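Local coordinates for lipoprotein (Leptospira interrogans serogroup Icterohaemorrhagiae serovar copenhageni, PDB 6OE6), which is of unknown function but is classed as a lipoprotein, so it is probably lipid-anchored in the Leptospira cell envelope, at residues A[108-113]-A[124-129]. Residues are numbered along the deposited sequence; the frame is centred on the assembly and turned at random.
Sequences GKYLLK and VEFLVR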
loop_
_atom_site.group_PDB
_atom_site.type_symbol
_atom_site.label_atom_id
_atom_site.label_comp_id
_atom_site.label_asym_id
_atom_site.label_seq_id
_atom_site.Cartn_x
_atom_site.Cartn_y
_atom_site.Cartn_z
ATOM N N GLY A 108 -4.836 -5.199 10.443
ATOM C CA GLY A 108 -3.637 -6.014 10.422
ATOM C C GLY A 108 -2.473 -5.285 9.779
ATOM O O GLY A 108 -2.513 -4.086 9.536
ATOM N N LYS A 109 -1.425 -6.049 9.524
ATOM C CA LYS A 109 -0.201 -5.514 8.952
ATOM C C LYS A 109 -0.063 -6.073 7.545
ATOM O O LYS A 109 -0.242 -7.277 7.341
ATOM C CB LYS A 109 1.003 -5.904 9.830
ATOM C CG LYS A 109 2.306 -5.198 9.437
ATOM C CD LYS A 109 3.381 -5.370 10.545
ATOM C CE LYS A 109 3.915 -6.792 10.603
ATOM N NZ LYS A 109 5.002 -6.977 11.635
ATOM N N TYR A 110 0.265 -5.202 6.587
ATOM C CA TYR A 110 0.270 -5.547 5.169
ATOM C C TYR A 110 1.567 -5.124 4.513
ATOM O O TYR A 110 2.218 -4.161 4.937
ATOM C CB TYR A 110 -0.896 -4.856 4.400
ATOM C CG TYR A 110 -2.241 -5.363 4.883
ATOM C CD1 TYR A 110 -2.825 -6.474 4.265
ATOM C CD2 TYR A 110 -2.882 -4.781 5.982
ATOM C CE1 TYR A 110 -4.020 -6.989 4.708
ATOM C CE2 TYR A 110 -4.098 -5.281 6.427
ATOM C CZ TYR A 110 -4.656 -6.389 5.768
ATOM O OH TYR A 110 -5.850 -6.921 6.185
ATOM N N LEU A 111 1.914 -5.855 3.448
ATOM C CA LEU A 111 3.124 -5.633 2.670
ATOM C C LEU A 111 2.707 -5.564 1.212
ATOM O O LEU A 111 2.164 -6.537 0.667
ATOM C CB LEU A 111 4.142 -6.764 2.887
ATOM C CG LEU A 111 5.448 -6.706 2.083
ATOM C CD1 LEU A 111 6.240 -5.453 2.468
ATOM C CD2 LEU A 111 6.269 -7.985 2.293
ATOM N N LEU A 112 2.982 -4.432 0.585
ATOM C CA LEU A 112 2.650 -4.205 -0.827
ATOM C C LEU A 112 3.959 -4.267 -1.597
ATOM O O LEU A 112 4.904 -3.553 -1.256
ATOM C CB LEU A 112 1.987 -2.837 -0.996
ATOM C CG LEU A 112 1.766 -2.292 -2.412
ATOM C CD1 LEU A 112 0.867 -3.240 -3.228
ATOM C CD2 LEU A 112 1.120 -0.909 -2.279
ATOM N N LYS A 113 4.029 -5.139 -2.602
ATOM C CA LYS A 113 5.220 -5.279 -3.429
ATOM C C LYS A 113 4.895 -4.843 -4.850
ATOM O O LYS A 113 3.780 -5.046 -5.327
ATOM C CB LYS A 113 5.709 -6.729 -3.462
ATOM C CG LYS A 113 6.155 -7.309 -2.093
ATOM C CD LYS A 113 6.604 -8.731 -2.267
ATOM C CE LYS A 113 6.867 -9.395 -0.919
ATOM N NZ LYS A 113 7.500 -10.709 -1.129
ATOM N N VAL A 124 6.590 -1.856 0.495
ATOM C CA VAL A 124 6.221 -0.924 1.556
ATOM C C VAL A 124 5.249 -1.630 2.495
ATOM O O VAL A 124 4.403 -2.420 2.058
ATOM C CB VAL A 124 5.607 0.371 0.970
ATOM C CG1 VAL A 124 4.323 0.057 0.210
ATOM C CG2 VAL A 124 5.366 1.417 2.079
ATOM N N GLU A 125 5.391 -1.369 3.791
ATOM C CA GLU A 125 4.478 -1.885 4.805
ATOM C C GLU A 125 3.498 -0.811 5.279
ATOM O O GLU A 125 3.839 0.373 5.362
ATOM C CB GLU A 125 5.260 -2.409 6.011
ATOM C CG GLU A 125 6.146 -3.597 5.699
ATOM C CD GLU A 125 6.980 -4.013 6.898
ATOM O OE1 GLU A 125 7.927 -3.276 7.262
ATOM O OE2 GLU A 125 6.673 -5.068 7.476
ATOM N N PHE A 126 2.290 -1.244 5.647
ATOM C CA PHE A 126 1.346 -0.362 6.330
ATOM C C PHE A 126 0.469 -1.164 7.291
ATOM O O PHE A 126 0.318 -2.376 7.159
ATOM C CB PHE A 126 0.491 0.447 5.328
ATOM C CG PHE A 126 -0.386 -0.382 4.414
ATOM C CD1 PHE A 126 -1.644 -0.792 4.840
ATOM C CD2 PHE A 126 0.015 -0.712 3.103
ATOM C CE1 PHE A 126 -2.484 -1.543 3.984
ATOM C CE2 PHE A 126 -0.832 -1.427 2.237
ATOM C CZ PHE A 126 -2.073 -1.857 2.687
ATOM N N LEU A 127 -0.065 -0.478 8.308
ATOM C CA LEU A 127 -1.000 -1.066 9.264
ATOM C C LEU A 127 -2.415 -0.597 8.943
ATOM O O LEU A 127 -2.599 0.549 8.520
ATOM C CB LEU A 127 -0.672 -0.639 10.697
ATOM C CG LEU A 127 0.659 -1.077 11.269
ATOM C CD1 LEU A 127 0.765 -0.572 12.710
ATOM C CD2 LEU A 127 0.757 -2.576 11.213
ATOM N N VAL A 128 -3.402 -1.482 9.153
ATOM C CA VAL A 128 -4.832 -1.135 9.156
ATOM C C VAL A 128 -5.349 -1.350 10.570
ATOM O O VAL A 128 -5.170 -2.432 11.144
ATOM C CB VAL A 128 -5.637 -1.987 8.162
ATOM C CG1 VAL A 128 -7.132 -1.626 8.234
ATOM C CG2 VAL A 128 -5.102 -1.779 6.751
ATOM N N ARG A 129 -5.988 -0.330 11.149
ATOM C CA ARG A 129 -6.460 -0.443 12.519
ATOM C C ARG A 129 -7.958 -0.194 12.627
ATOM O O ARG A 129 -8.536 0.561 11.842
ATOM C CB ARG A 129 -5.725 0.532 13.431
ATOM C CG ARG A 129 -4.262 0.194 13.543
ATOM C CD ARG A 129 -3.600 1.034 14.592
ATOM N NE ARG A 129 -4.097 0.759 15.940
ATOM C CZ ARG A 129 -4.869 1.585 16.641
ATOM N NH1 ARG A 129 -5.249 2.748 16.124
ATOM N NH2 ARG A 129 -5.253 1.253 17.865
#
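Phe126 sets its CG between its own backbone N and carbonyl carbon (chi1 62°), which swings the ring across to Tyr110, whose CG lies anti to its carbonyl carbon. The ring planes lie close to parallel, at 22°, but are slid apart with centroids 5.5 Å away from each other, so ring-on-ring overlap is slight. What lies over the Phe126 face is the Tyr110 methylene: CB sits 3.9 Å from the ring centroid and 20° off its normal, a CH-pi contact displaced toward the CZ and CE1 rim. Val128 extends the patch, its CG2 coming within 3.7 Å of Tyr110 CE2 while also lying in plane at the Phe126 edge. Farther along the same face, Leu112 CB and Val124 CG1 meet at 3.9 Å, the two side chains running side by side. The Tyr110 hydroxyl reaches beyond this patch to hydrogen-bond the carbonyl O of Ser106.

The opposite face carries a different chemistry. Leu127 CD2 packs against the aliphatic part of Lys109, 3.5 Å from its CG, and Leu111 CD1 touches Glu125 CG at 3.7 Å. Glu125 OE2 hydrogen-bonds the Tyr81 hydroxyl, whereas Lys109 makes a cation-pi contact with Phe77.

Between the faces, reciprocal backbone hydrogen bonds join Gly108 with Val128 (Val128 N to Gly108 O, 2.8 Å), Tyr110 with Phe126 and Leu112 with Val124; Lys109-Leu127 and Leu111-Glu125 are the intervening non-hydrogen-bonded pairs of this antiparallel beta hairpin, strands 108-116 and 119-129. Strand 70-77 flanks the first strand. The hairpin thus separates two environments: a largely buried, mostly apolar face whose Leu112 and Val124 end meets Phe16 and Trp18 of the second sheet, and one where Leu127 and Leu111 pack on the aliphatic parts of Lys109 and Glu125, whose charged ends find partners outside the pair.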